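Long-range contacts in fibrinogen binding protein (PDB 3DOA), which probably binds fibrinogen and, as an NFACT-family protein, may also act in ribosome-associated quality control: residues L58-T62 with N270-D274; N134-E139 with V154-Y160; I190-L194 with T206-V210; L18-H24 with M36-Q40; I93-R97 with E199-P203. All coordinates share one frame; numbering follows the deposited sequence.

Contact 1 of 5, residues L58-T62 with N270-D274; sequences LQLTT and NDLLD
L60 and N270, with CA atoms 5.5 Å apart, mark where the strand 58-61 meets the helix 270-274; the two segment axes stand perpendicular (90°) and approach to 7.5 Å. The main polar link runs from the strand backbone to a helix side chain: L60 N donates to N270 OD1 at 3.1 Å, with an N-H...O angle of 155°. The donor lies above the plane of the amide carbonyl, 76° out of it, so the N270 amide turns a flat side toward the strand. The other end of that amide lies against leucine, ND2 being 3.7 Å from L60 CB. On the next turn L273 slides past Q59 in the opposite direction, with L273 CD2 3.7 Å from Q59 CB. The Q59 chain is extended beyond CG and carries its amide along the helix, NE2 stopping 3.0 Å from D274 OD1, while its OE1 is held by R57. At the exposed end T62 N makes only a weak bond to D274 OD2. Helix 5-15 closes the corner, M11 touching N270 and L273 and L15 touching L58 and L60, while strand 43-50 pairs with the strand and F251 packs on L273.

Contact 2 of 5, residues N134-E139 with V154-Y160; sequences NRKIIE and VMPGFNY
I137 and F158 meet first through their backbones: I137 N donates to F158 O at 2.6 Å. Two residues away in each segment, Y160 N gives a hydrogen bond to R135 O at 2.9 Å. The two bonds flank K136 and N159, whose backbones form a single bridge. Inside this frame the I137 side chain carries the apolar part. With CG1 anti to the carbonyl carbon (chi1 -68°) and the chain extended beyond it, CD1 lies 4.1 Å from F158 CB and 4.2 Å from V154 CG1. I137 CG1 also lies 4.3 Å from Y160 CB, and I129 of the adjoining strand 127-132 touches I137, V154 and Y160.

The arrangement adds an irregular returning segment beside strand 137-140, an outermost strand of the five-stranded antiparallel sheet. Within that strand I138 and E139 both face L130, a classic beta bulge, while on the returning segment F158 N bonds back to M155 O and holds the bend through P156 and G157.

R135 and Y160 extend side by side in the same direction, with R135 NH2 3.7 Å from Y160 CD2 and the guanidinium and ring planes steeply inclined, 78° apart. Both are positioned by sheet residues: R135 NH2 forms a salt bridge with E100, and Y160 OH is hydrogen-bonded to E120. At the far end E139 OE1 lies 3.6 Å from P156 CG and takes its hydrogen bond from H143.

Contact 3 of 5, residues I190-L194 with T206-V210; sequences IAKQL and TNEIV
T206, which lies against A191 of the facing helix, has its hydroxyl OG1 within bonding range of the backbone oxygens of S202 and P203, which compete for its one proton, S202 O being the stronger partner. The side chain divides the work: OG1 occupies the crowded position between backbone N and carbonyl carbon (chi1 45°) and turns back into its own helix, leaving the methyl CG2 for the partner. The motif is a helical hairpin, its two helices joined by a short connection and crossing at 130° between N-to-C directions, with segment axes 8.6 Å apart. That pairing is consistent with the helix-two-turn-helix clan to which the family belongs.

Closest approach of the backbones falls at A191 and T206, whose CA atoms are 4.6 Å apart. The small methyl of A191 permits this, its CB lying 3.6 Å from T206 CB. T206 CG2 settles in the angle between A191 O, at 3.3 Å, and L194 CB, at 3.5 Å. Toward one end of the contact V210 sends CG2 over to I190 CG2, 3.5 Å away, and also meets the backbone nitrogen of A191. The interface is largely apolar, although N207 ND2 and the A191 backbone also border it. Helix 220-232 covers the neighbouring side, with L221 touching I190 and I209, while A224 and V228 also pack on I209. At the buried end L194 CD1 meets I209 CD1 methyl to methyl, 4.0 Å apart.

Contact 4 of 5, residues L18-H24 with M36-Q40; sequences LTTGRVH and MVVRQ
V38 CG1 meets L18 CD2 at 4.1 Å on the tightly packed face of this beta hairpin and also lies over G21, the last residue of the type II turn that begins at L18. V23 and V38 form a non-hydrogen-bonded antiparallel pair, their CA atoms 4.7 Å apart, with both side chains on this face. I87 and I90 of strand 86-92, which belongs to the five-stranded sheet, pack on V38 and L18, while F78 and L82 of helix 73-82 press on M36.

R22 and R39 are the hydrogen-bonded pair: R22 N to R39 O is 3.0 Å, and R39 N returns to R22 O at 2.8 Å. H24 N extends the pattern to V37 O at 2.9 Å.

The other face, carrying R22 and R39, is polar and more open. Here R39, extended from CG to NE, runs beside H24 in the same direction. R39 CD lies 3.5 Å from H24 CD2, with the guanidinium and imidazole planes 36° apart. R22 bends away at chi3 (-48°), and its NH1 bonds to G84 O. R39 NH2 stands 4.0 Å from H24 NE2, so the arginine's positive charge would tend to disfavour protonation of the imidazole.

Contact 5 of 5, residues I93-R97 with E199-P203; sequences IGNDR and EGFSP
R97 and F201 belong to a polar contact between two loops, one turning between strands 86-92 and 98-106, the other leading from helix 190-197 into helix 203-210, near the centre of the chain. R97 presents its guanidinium end-on to a single backbone oxygen: NH1 lies 3.0 Å and NH2 3.3 Å from F201 O. Both nitrogens come from the same face of the carbonyl, above its plane, whereas the oxygen lies close to the guanidinium plane. This two-nitrogen grip fixes the rotation of the group, and NH2 has a further weak bond to M1 O.

The first loop is a hairpin connection, a type II' turn from I93 to D96 closed by D96 N to I93 O at 3.0 Å. G94 supplies its positive phi (59°). Against this turn lies E199, whose CG is anti to the backbone N (chi1 174°) and whose extended chain brings OE1 to N95 N in a weak bond of 3.2 Å. Alongside, G200 also has a positive phi, 74°, and its CA makes a CA-H...O contact with N95 O at 3.3 Å.

The carboxylates of D96 and E199 approach to 4.5 Å between their OD2 and OE2 atoms, which could raise the proton affinity of either. D96 has a long, weak ion pair with R98, and its OD1 accepts R97 N at 2.6 Å. Beyond F201, S202 is the N-cap of the next helix, its OG also hydrogen-bonded to D4.

How the contacts relate
From the N terminus, contact 4 closes first, a short hairpin complete before contact 1 opens at 58-62. Contact 1 then spans almost all the remaining chain, returning at 270-274 to set helix 269-276 against strand 57-61 at the edge of the four-stranded sheet; contacts 2, 3 and 5 are nested within it. Contact 5 opens at 93-97 and joins the five-stranded sheet to the helical region, with contact 2 nested inside its loop at that sheet's far edge. Contact 3 opens before contact 5 closes, so these two cross, and F201 touches L194, T206 and I209. Contacts 1 and 4 reach the same sheet and meet through L60 and L18.

Contact 1 of 5, residues L58-T62 with N270-D274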
# COMPACT_ATOMS: atom_id res chain seq x y z
N LEU A 58 5.39 -1.76 -1.78
CA LEU A 58 5.85 -2.46 -0.59
C LEU A 58 5.74 -3.97 -0.80
O LEU A 58 4.66 -4.50 -1.10
CB LEU A 58 5.02 -2.03 0.63
CG LEU A 58 5.12 -2.93 1.89
CD1 LEU A 58 6.50 -2.74 2.62
CD2 LEU A 58 3.93 -2.63 2.79
N GLN A 59 6.83 -4.69 -0.64
CA GLN A 59 6.74 -6.09 -0.93
C GLN A 59 7.88 -6.79 -0.21
O GLN A 59 8.80 -6.12 0.26
CB GLN A 59 6.83 -6.23 -2.46
CG GLN A 59 8.20 -6.69 -2.98
CD GLN A 59 8.44 -6.47 -4.45
OE1 GLN A 59 8.26 -5.37 -4.98
NE2 GLN A 59 8.93 -7.49 -5.11
N LEU A 60 7.82 -8.10 -0.07
CA LEU A 60 9.01 -8.89 0.17
C LEU A 60 9.61 -9.25 -1.17
O LEU A 60 8.88 -9.47 -2.08
CB LEU A 60 8.66 -10.19 0.89
CG LEU A 60 8.45 -10.13 2.40
CD1 LEU A 60 7.81 -8.79 2.80
CD2 LEU A 60 7.61 -11.30 2.80
N THR A 61 10.91 -9.39 -1.27
CA THR A 61 11.49 -9.75 -2.54
C THR A 61 12.66 -10.68 -2.43
O THR A 61 13.02 -11.10 -1.36
CB THR A 61 11.98 -8.54 -3.26
OG1 THR A 61 12.60 -8.94 -4.48
CG2 THR A 61 12.99 -7.84 -2.43
N THR A 62 13.24 -10.99 -3.57
CA THR A 62 14.44 -11.81 -3.65
C THR A 62 15.47 -11.06 -4.46
O THR A 62 15.18 -10.55 -5.51
CB THR A 62 14.15 -13.10 -4.29
OG1 THR A 62 13.17 -13.77 -3.51
CG2 THR A 62 15.39 -13.90 -4.30
N ASN A 270 4.17 -11.20 -3.72
CA ASN A 270 5.54 -10.77 -3.63
C ASN A 270 6.22 -11.29 -4.84
O ASN A 270 6.95 -10.58 -5.51
CB ASN A 270 6.14 -11.28 -2.35
CG ASN A 270 5.53 -10.61 -1.15
OD1 ASN A 270 5.27 -9.41 -1.16
ND2 ASN A 270 5.28 -11.36 -0.12
N ASP A 271 5.93 -12.54 -5.15
CA ASP A 271 6.30 -13.11 -6.43
C ASP A 271 5.78 -12.24 -7.59
O ASP A 271 6.53 -11.89 -8.51
CB ASP A 271 5.67 -14.49 -6.52
CG ASP A 271 6.36 -15.51 -5.67
OD1 ASP A 271 7.44 -15.21 -5.18
OD2 ASP A 271 5.85 -16.64 -5.48
N LEU A 272 4.48 -11.91 -7.55
CA LEU A 272 3.86 -11.16 -8.63
C LEU A 272 4.68 -9.91 -8.89
O LEU A 272 5.12 -9.66 -9.99
CB LEU A 272 2.42 -10.82 -8.27
CG LEU A 272 1.63 -9.84 -9.15
CD1 LEU A 272 1.58 -10.42 -10.55
CD2 LEU A 272 0.22 -9.52 -8.58
N LEU A 273 4.93 -9.14 -7.83
CA LEU A 273 5.74 -7.93 -7.94
C LEU A 273 7.20 -8.21 -8.37
O LEU A 273 7.73 -7.53 -9.25
CB LEU A 273 5.67 -7.14 -6.62
CG LEU A 273 4.54 -6.15 -6.32
CD1 LEU A 273 3.41 -6.21 -7.32
CD2 LEU A 273 4.00 -6.39 -4.88
N ASP A 274 7.85 -9.19 -7.75
CA ASP A 274 9.23 -9.51 -8.12
C ASP A 274 9.36 -9.54 -9.66
O ASP A 274 10.27 -8.94 -10.25
CB ASP A 274 9.68 -10.88 -7.53
CG ASP A 274 10.52 -10.75 -6.21
OD1 ASP A 274 10.91 -9.62 -5.85
OD2 ASP A 274 10.81 -11.80 -5.56

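Contact 2 of 5, residues N134-E139 with V154-Y160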
# COMPACT_ATOMS: atom_id res chain seq x y z
N ASN A 134 5.04 9.81 19.76
CA ASN A 134 4.19 11.00 19.65
C ASN A 134 4.00 11.62 18.23
O ASN A 134 3.50 12.74 18.12
CB ASN A 134 4.70 12.02 20.62
CG ASN A 134 4.84 11.45 22.04
OD1 ASN A 134 4.01 10.64 22.47
ND2 ASN A 134 5.90 11.85 22.75
N ARG A 135 4.38 10.87 17.17
CA ARG A 135 4.38 11.34 15.79
C ARG A 135 5.33 12.52 15.46
O ARG A 135 5.11 13.22 14.48
CB ARG A 135 2.96 11.75 15.38
CG ARG A 135 1.75 10.90 15.92
CD ARG A 135 1.66 9.46 15.39
NE ARG A 135 1.07 9.41 14.05
CZ ARG A 135 1.15 8.38 13.20
NH1 ARG A 135 1.79 7.26 13.52
NH2 ARG A 135 0.62 8.48 12.00
N LYS A 136 6.34 12.79 16.28
CA LYS A 136 7.35 13.81 15.94
C LYS A 136 8.11 13.12 14.80
O LYS A 136 8.46 11.94 14.91
CB LYS A 136 8.28 14.11 17.15
CG LYS A 136 8.93 15.59 17.35
CD LYS A 136 10.19 15.61 18.41
CE LYS A 136 10.87 17.05 18.71
NZ LYS A 136 12.43 17.24 18.82
N ILE A 137 8.29 13.81 13.67
CA ILE A 137 8.99 13.21 12.52
C ILE A 137 10.45 13.14 12.88
O ILE A 137 11.02 14.16 13.13
CB ILE A 137 8.97 14.10 11.26
CG1 ILE A 137 7.57 14.23 10.67
CG2 ILE A 137 10.01 13.56 10.21
CD1 ILE A 137 7.53 15.38 9.69
N ILE A 138 11.06 11.98 12.87
CA ILE A 138 12.51 11.91 13.07
C ILE A 138 13.21 12.22 11.76
O ILE A 138 14.10 13.05 11.72
CB ILE A 138 12.94 10.51 13.62
CG1 ILE A 138 12.41 10.39 15.05
CG2 ILE A 138 14.46 10.30 13.47
CD1 ILE A 138 12.12 9.06 15.45
N GLU A 139 12.80 11.56 10.66
CA GLU A 139 13.41 11.82 9.31
C GLU A 139 12.45 11.42 8.21
O GLU A 139 11.51 10.64 8.44
CB GLU A 139 14.78 11.11 9.15
CG GLU A 139 15.74 11.53 8.03
CD GLU A 139 15.81 13.02 7.70
OE1 GLU A 139 14.77 13.64 7.40
OE2 GLU A 139 16.93 13.58 7.68
N VAL A 154 7.27 18.29 6.14
CA VAL A 154 7.80 16.97 6.41
C VAL A 154 9.28 17.19 6.56
O VAL A 154 10.07 16.95 5.63
CB VAL A 154 7.37 15.90 5.36
CG1 VAL A 154 8.16 14.55 5.58
CG2 VAL A 154 5.82 15.69 5.46
N MET A 155 9.61 17.74 7.73
CA MET A 155 10.99 17.91 8.18
C MET A 155 11.07 17.33 9.62
O MET A 155 10.01 17.20 10.29
CB MET A 155 11.42 19.37 8.08
CG MET A 155 11.17 20.00 6.71
SD MET A 155 12.03 21.58 6.47
CE MET A 155 13.44 20.93 5.56
N PRO A 156 12.30 16.95 10.07
CA PRO A 156 12.57 16.33 11.37
C PRO A 156 12.10 17.11 12.62
O PRO A 156 11.93 16.54 13.73
CB PRO A 156 14.10 16.20 11.38
CG PRO A 156 14.45 16.06 10.02
CD PRO A 156 13.56 17.10 9.34
N GLY A 157 11.87 18.39 12.53
CA GLY A 157 11.13 18.92 13.66
C GLY A 157 9.72 18.38 14.02
O GLY A 157 9.32 18.37 15.16
N PHE A 158 8.95 17.97 13.03
CA PHE A 158 7.55 18.35 13.03
C PHE A 158 6.67 17.20 13.23
O PHE A 158 7.11 16.07 13.08
CB PHE A 158 7.23 18.92 11.66
CG PHE A 158 7.89 20.20 11.42
CD1 PHE A 158 7.15 21.38 11.43
CD2 PHE A 158 9.26 20.26 11.21
CE1 PHE A 158 7.79 22.63 11.25
CE2 PHE A 158 9.89 21.50 11.01
CZ PHE A 158 9.15 22.68 11.03
N ASN A 159 5.41 17.46 13.48
CA ASN A 159 4.44 16.37 13.63
C ASN A 159 3.93 15.85 12.33
O ASN A 159 3.44 16.61 11.55
CB ASN A 159 3.23 16.82 14.44
CG ASN A 159 3.61 17.24 15.85
OD1 ASN A 159 4.51 16.63 16.50
ND2 ASN A 159 2.94 18.27 16.35
N TYR A 160 4.02 14.55 12.11
CA TYR A 160 3.39 13.97 10.92
C TYR A 160 1.90 14.18 10.89
O TYR A 160 1.19 13.82 11.82
CB TYR A 160 3.60 12.49 10.84
CG TYR A 160 2.90 11.76 9.69
CD1 TYR A 160 3.59 11.41 8.54
CD2 TYR A 160 1.60 11.32 9.81
CE1 TYR A 160 3.00 10.71 7.52
CE2 TYR A 160 0.99 10.59 8.78
CZ TYR A 160 1.70 10.30 7.64
OH TYR A 160 1.14 9.55 6.64

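Contact 3 of 5, residues I190-L194 with T206-V210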
# COMPACT_ATOMS: atom_id res chain seq x y z
N ILE A 190 -19.92 6.28 -14.00
CA ILE A 190 -19.96 5.62 -12.72
C ILE A 190 -18.57 5.25 -12.15
O ILE A 190 -18.27 5.58 -11.02
CB ILE A 190 -20.91 4.41 -12.74
CG1 ILE A 190 -22.36 4.83 -13.13
CG2 ILE A 190 -20.89 3.67 -11.41
CD1 ILE A 190 -22.83 6.19 -12.71
N ALA A 191 -17.69 4.62 -12.91
CA ALA A 191 -16.36 4.35 -12.36
C ALA A 191 -15.69 5.61 -11.83
O ALA A 191 -15.17 5.59 -10.73
CB ALA A 191 -15.49 3.68 -13.35
N LYS A 192 -15.71 6.70 -12.59
CA LYS A 192 -15.08 7.98 -12.14
C LYS A 192 -15.65 8.56 -10.82
O LYS A 192 -14.96 9.19 -10.04
CB LYS A 192 -15.21 9.02 -13.24
CG LYS A 192 -14.41 10.29 -13.06
CD LYS A 192 -14.88 11.38 -14.13
CE LYS A 192 -14.06 12.76 -14.05
NZ LYS A 192 -14.24 13.55 -15.34
N GLN A 193 -16.93 8.34 -10.62
CA GLN A 193 -17.65 8.78 -9.43
C GLN A 193 -17.23 7.91 -8.29
O GLN A 193 -17.07 8.37 -7.17
CB GLN A 193 -19.16 8.63 -9.67
CG GLN A 193 -19.73 9.58 -10.72
CD GLN A 193 -21.24 9.77 -10.61
OE1 GLN A 193 -21.98 9.69 -11.60
NE2 GLN A 193 -21.71 10.00 -9.41
N LEU A 194 -17.07 6.62 -8.54
CA LEU A 194 -16.68 5.75 -7.48
C LEU A 194 -15.25 6.10 -7.11
O LEU A 194 -14.90 6.14 -5.95
CB LEU A 194 -16.77 4.30 -7.93
CG LEU A 194 -18.14 3.66 -8.18
CD1 LEU A 194 -17.90 2.28 -8.72
CD2 LEU A 194 -18.97 3.62 -6.91
N THR A 206 -12.68 0.30 -9.93
CA THR A 206 -13.91 0.99 -10.31
C THR A 206 -14.45 0.40 -11.61
O THR A 206 -15.65 0.07 -11.70
CB THR A 206 -13.76 2.53 -10.41
OG1 THR A 206 -12.58 2.87 -11.12
CG2 THR A 206 -13.68 3.15 -9.06
N ASN A 207 -13.57 0.22 -12.60
CA ASN A 207 -14.02 -0.38 -13.86
C ASN A 207 -14.51 -1.80 -13.65
O ASN A 207 -15.58 -2.18 -14.10
CB ASN A 207 -12.99 -0.23 -14.98
CG ASN A 207 -12.83 1.28 -15.45
OD1 ASN A 207 -11.83 1.66 -16.03
ND2 ASN A 207 -13.83 2.11 -15.17
N GLU A 208 -13.79 -2.55 -12.85
CA GLU A 208 -14.30 -3.88 -12.51
C GLU A 208 -15.75 -3.94 -11.92
O GLU A 208 -16.51 -4.83 -12.26
CB GLU A 208 -13.33 -4.58 -11.55
CG GLU A 208 -13.73 -6.02 -11.34
CD GLU A 208 -13.53 -6.88 -12.56
OE1 GLU A 208 -12.89 -6.41 -13.55
OE2 GLU A 208 -14.00 -8.04 -12.53
N ILE A 209 -16.09 -3.02 -11.02
CA ILE A 209 -17.36 -3.07 -10.32
C ILE A 209 -18.48 -2.80 -11.32
O ILE A 209 -19.49 -3.56 -11.37
CB ILE A 209 -17.47 -1.96 -9.19
CG1 ILE A 209 -16.42 -2.21 -8.08
CG2 ILE A 209 -18.93 -1.84 -8.59
CD1 ILE A 209 -15.88 -0.93 -7.38
N VAL A 210 -18.31 -1.67 -12.03
CA VAL A 210 -19.17 -1.22 -13.15
C VAL A 210 -19.44 -2.33 -14.18
O VAL A 210 -20.58 -2.48 -14.64
CB VAL A 210 -18.51 -0.03 -13.84
CG1 VAL A 210 -18.74 -0.08 -15.29
CG2 VAL A 210 -18.97 1.30 -13.20

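Contact 4 of 5, residues L18-H24 with M36-Q40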
# COMPACT_ATOMS: atom_id res chain seq x y z
N LEU A 18 5.49 -11.39 9.73
CA LEU A 18 6.67 -10.69 10.23
C LEU A 18 6.48 -10.01 11.63
O LEU A 18 7.46 -9.64 12.27
CB LEU A 18 7.12 -9.63 9.20
CG LEU A 18 7.55 -10.02 7.77
CD1 LEU A 18 7.68 -8.81 6.85
CD2 LEU A 18 8.83 -10.80 7.81
N THR A 19 5.26 -9.81 12.12
CA THR A 19 5.12 -9.25 13.50
C THR A 19 5.90 -10.07 14.56
O THR A 19 5.82 -11.28 14.52
CB THR A 19 3.67 -9.22 13.91
OG1 THR A 19 2.92 -8.97 12.76
CG2 THR A 19 3.40 -8.12 14.82
N THR A 20 6.65 -9.44 15.48
CA THR A 20 7.59 -10.15 16.38
C THR A 20 8.99 -10.25 15.88
O THR A 20 9.89 -10.49 16.67
CB THR A 20 7.15 -11.56 16.61
OG1 THR A 20 5.92 -11.44 17.28
CG2 THR A 20 8.14 -12.42 17.45
N GLY A 21 9.19 -10.10 14.58
CA GLY A 21 10.50 -10.26 14.00
C GLY A 21 11.32 -9.07 14.43
O GLY A 21 10.79 -8.02 14.85
N ARG A 22 12.62 -9.27 14.30
CA ARG A 22 13.64 -8.31 14.62
C ARG A 22 14.21 -7.67 13.34
O ARG A 22 14.52 -8.36 12.38
CB ARG A 22 14.77 -9.04 15.33
CG ARG A 22 15.85 -8.11 15.92
CD ARG A 22 16.86 -8.83 16.78
NE ARG A 22 16.29 -9.75 17.80
CZ ARG A 22 15.78 -9.44 19.02
NH1 ARG A 22 15.67 -8.19 19.46
NH2 ARG A 22 15.35 -10.43 19.83
N VAL A 23 14.39 -6.36 13.38
CA VAL A 23 15.01 -5.66 12.29
C VAL A 23 16.54 -5.88 12.37
O VAL A 23 17.24 -5.49 13.31
CB VAL A 23 14.74 -4.19 12.40
CG1 VAL A 23 15.28 -3.48 11.21
CG2 VAL A 23 13.26 -3.94 12.60
N HIS A 24 17.04 -6.50 11.33
CA HIS A 24 18.33 -7.09 11.36
C HIS A 24 19.33 -6.36 10.52
O HIS A 24 20.53 -6.59 10.68
CB HIS A 24 18.19 -8.50 10.82
CG HIS A 24 19.44 -9.30 10.90
ND1 HIS A 24 20.24 -9.52 9.80
CD2 HIS A 24 20.03 -9.94 11.93
CE1 HIS A 24 21.26 -10.28 10.15
NE2 HIS A 24 21.16 -10.55 11.44
N MET A 36 14.79 -3.56 3.92
CA MET A 36 14.84 -3.69 5.38
C MET A 36 14.78 -5.17 5.67
O MET A 36 13.73 -5.76 5.44
CB MET A 36 13.69 -2.88 5.99
CG MET A 36 13.21 -3.35 7.34
SD MET A 36 11.97 -2.28 8.24
CE MET A 36 12.57 -0.57 8.07
N VAL A 37 15.89 -5.81 6.11
CA VAL A 37 15.75 -7.25 6.41
C VAL A 37 15.27 -7.59 7.84
O VAL A 37 15.80 -7.11 8.81
CB VAL A 37 16.87 -8.19 5.88
CG1 VAL A 37 17.99 -7.41 5.29
CG2 VAL A 37 17.29 -9.20 6.91
N VAL A 38 14.19 -8.36 7.91
CA VAL A 38 13.57 -8.76 9.12
C VAL A 38 13.86 -10.22 9.38
O VAL A 38 13.62 -11.07 8.54
CB VAL A 38 12.08 -8.58 9.02
CG1 VAL A 38 11.41 -8.97 10.35
CG2 VAL A 38 11.81 -7.15 8.64
N ARG A 39 14.38 -10.50 10.56
CA ARG A 39 14.79 -11.84 10.95
C ARG A 39 13.77 -12.33 11.96
O ARG A 39 13.55 -11.74 12.98
CB ARG A 39 16.18 -11.76 11.53
CG ARG A 39 16.86 -13.06 11.65
CD ARG A 39 18.33 -12.95 12.18
NE ARG A 39 18.83 -14.30 12.43
CZ ARG A 39 19.73 -14.94 11.68
NH1 ARG A 39 20.11 -16.19 12.01
NH2 ARG A 39 20.29 -14.32 10.62
N GLN A 40 13.08 -13.40 11.59
CA GLN A 40 12.00 -13.96 12.35
C GLN A 40 12.50 -15.39 12.52
O GLN A 40 13.00 -15.94 11.58
CB GLN A 40 10.70 -13.88 11.54
CG GLN A 40 9.55 -14.58 12.15
CD GLN A 40 9.00 -13.83 13.35
OE1 GLN A 40 8.17 -12.93 13.18
NE2 GLN A 40 9.47 -14.18 14.58

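Contact 5 of 5, residues I93-R97 with E199-P203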
# COMPACT_ATOMS: atom_id res chain seq x y z
N ILE A 93 -3.54 2.33 7.09
CA ILE A 93 -4.37 3.38 7.65
C ILE A 93 -5.64 3.47 6.83
O ILE A 93 -5.62 3.89 5.69
CB ILE A 93 -3.66 4.73 7.76
CG1 ILE A 93 -2.29 4.53 8.43
CG2 ILE A 93 -4.46 5.65 8.59
CD1 ILE A 93 -2.21 3.61 9.70
N GLY A 94 -6.73 3.04 7.44
CA GLY A 94 -8.01 2.96 6.76
C GLY A 94 -7.88 2.04 5.57
O GLY A 94 -7.19 0.98 5.62
N ASN A 95 -8.53 2.51 4.49
CA ASN A 95 -8.32 1.91 3.13
C ASN A 95 -7.34 2.71 2.24
O ASN A 95 -7.29 2.45 1.07
CB ASN A 95 -9.67 1.61 2.42
CG ASN A 95 -9.51 0.79 1.14
OD1 ASN A 95 -8.86 -0.28 1.12
ND2 ASN A 95 -10.09 1.31 0.06
N ASP A 96 -6.51 3.57 2.84
CA ASP A 96 -5.62 4.44 2.09
C ASP A 96 -4.42 3.67 1.66
O ASP A 96 -4.29 2.52 2.02
CB ASP A 96 -5.22 5.71 2.85
CG ASP A 96 -4.65 6.79 1.90
OD1 ASP A 96 -4.79 6.60 0.66
OD2 ASP A 96 -4.04 7.82 2.32
N ARG A 97 -3.60 4.29 0.82
CA ARG A 97 -2.35 3.71 0.32
C ARG A 97 -1.11 4.10 1.24
O ARG A 97 -0.10 4.71 0.80
CB ARG A 97 -2.06 4.17 -1.13
CG ARG A 97 -3.04 3.83 -2.25
CD ARG A 97 -3.17 5.07 -3.22
NE ARG A 97 -3.58 4.63 -4.56
CZ ARG A 97 -4.83 4.64 -5.10
NH1 ARG A 97 -5.90 5.16 -4.46
NH2 ARG A 97 -5.03 4.16 -6.35
N GLU A 199 -12.10 5.94 -0.70
CA GLU A 199 -10.66 5.96 -0.28
C GLU A 199 -9.97 4.72 -0.80
O GLU A 199 -10.45 3.59 -0.69
CB GLU A 199 -10.54 6.05 1.28
CG GLU A 199 -9.07 5.93 1.93
CD GLU A 199 -9.02 5.91 3.53
OE1 GLU A 199 -9.95 5.37 4.23
OE2 GLU A 199 -7.98 6.43 4.06
N GLY A 200 -8.84 4.94 -1.40
CA GLY A 200 -8.08 3.80 -1.89
C GLY A 200 -8.56 3.08 -3.13
O GLY A 200 -7.98 2.05 -3.49
N PHE A 201 -9.56 3.60 -3.82
CA PHE A 201 -9.98 3.03 -5.10
C PHE A 201 -9.05 3.40 -6.25
O PHE A 201 -8.28 4.35 -6.15
CB PHE A 201 -11.40 3.45 -5.43
CG PHE A 201 -12.47 2.53 -4.89
CD1 PHE A 201 -12.15 1.35 -4.18
CD2 PHE A 201 -13.81 2.80 -5.15
CE1 PHE A 201 -13.14 0.50 -3.73
CE2 PHE A 201 -14.79 1.96 -4.69
CZ PHE A 201 -14.45 0.81 -3.97
N SER A 202 -9.10 2.60 -7.31
CA SER A 202 -8.38 2.81 -8.57
C SER A 202 -9.33 2.53 -9.74
O SER A 202 -10.34 1.76 -9.59
CB SER A 202 -7.25 1.81 -8.72
OG SER A 202 -7.76 0.51 -8.51
N PRO A 203 -8.98 3.08 -10.91
CA PRO A 203 -9.54 2.74 -12.18
C PRO A 203 -9.82 1.24 -12.31
O PRO A 203 -10.97 0.84 -12.57
CB PRO A 203 -8.44 3.18 -13.11
CG PRO A 203 -7.98 4.38 -12.51
CD PRO A 203 -7.96 4.11 -11.09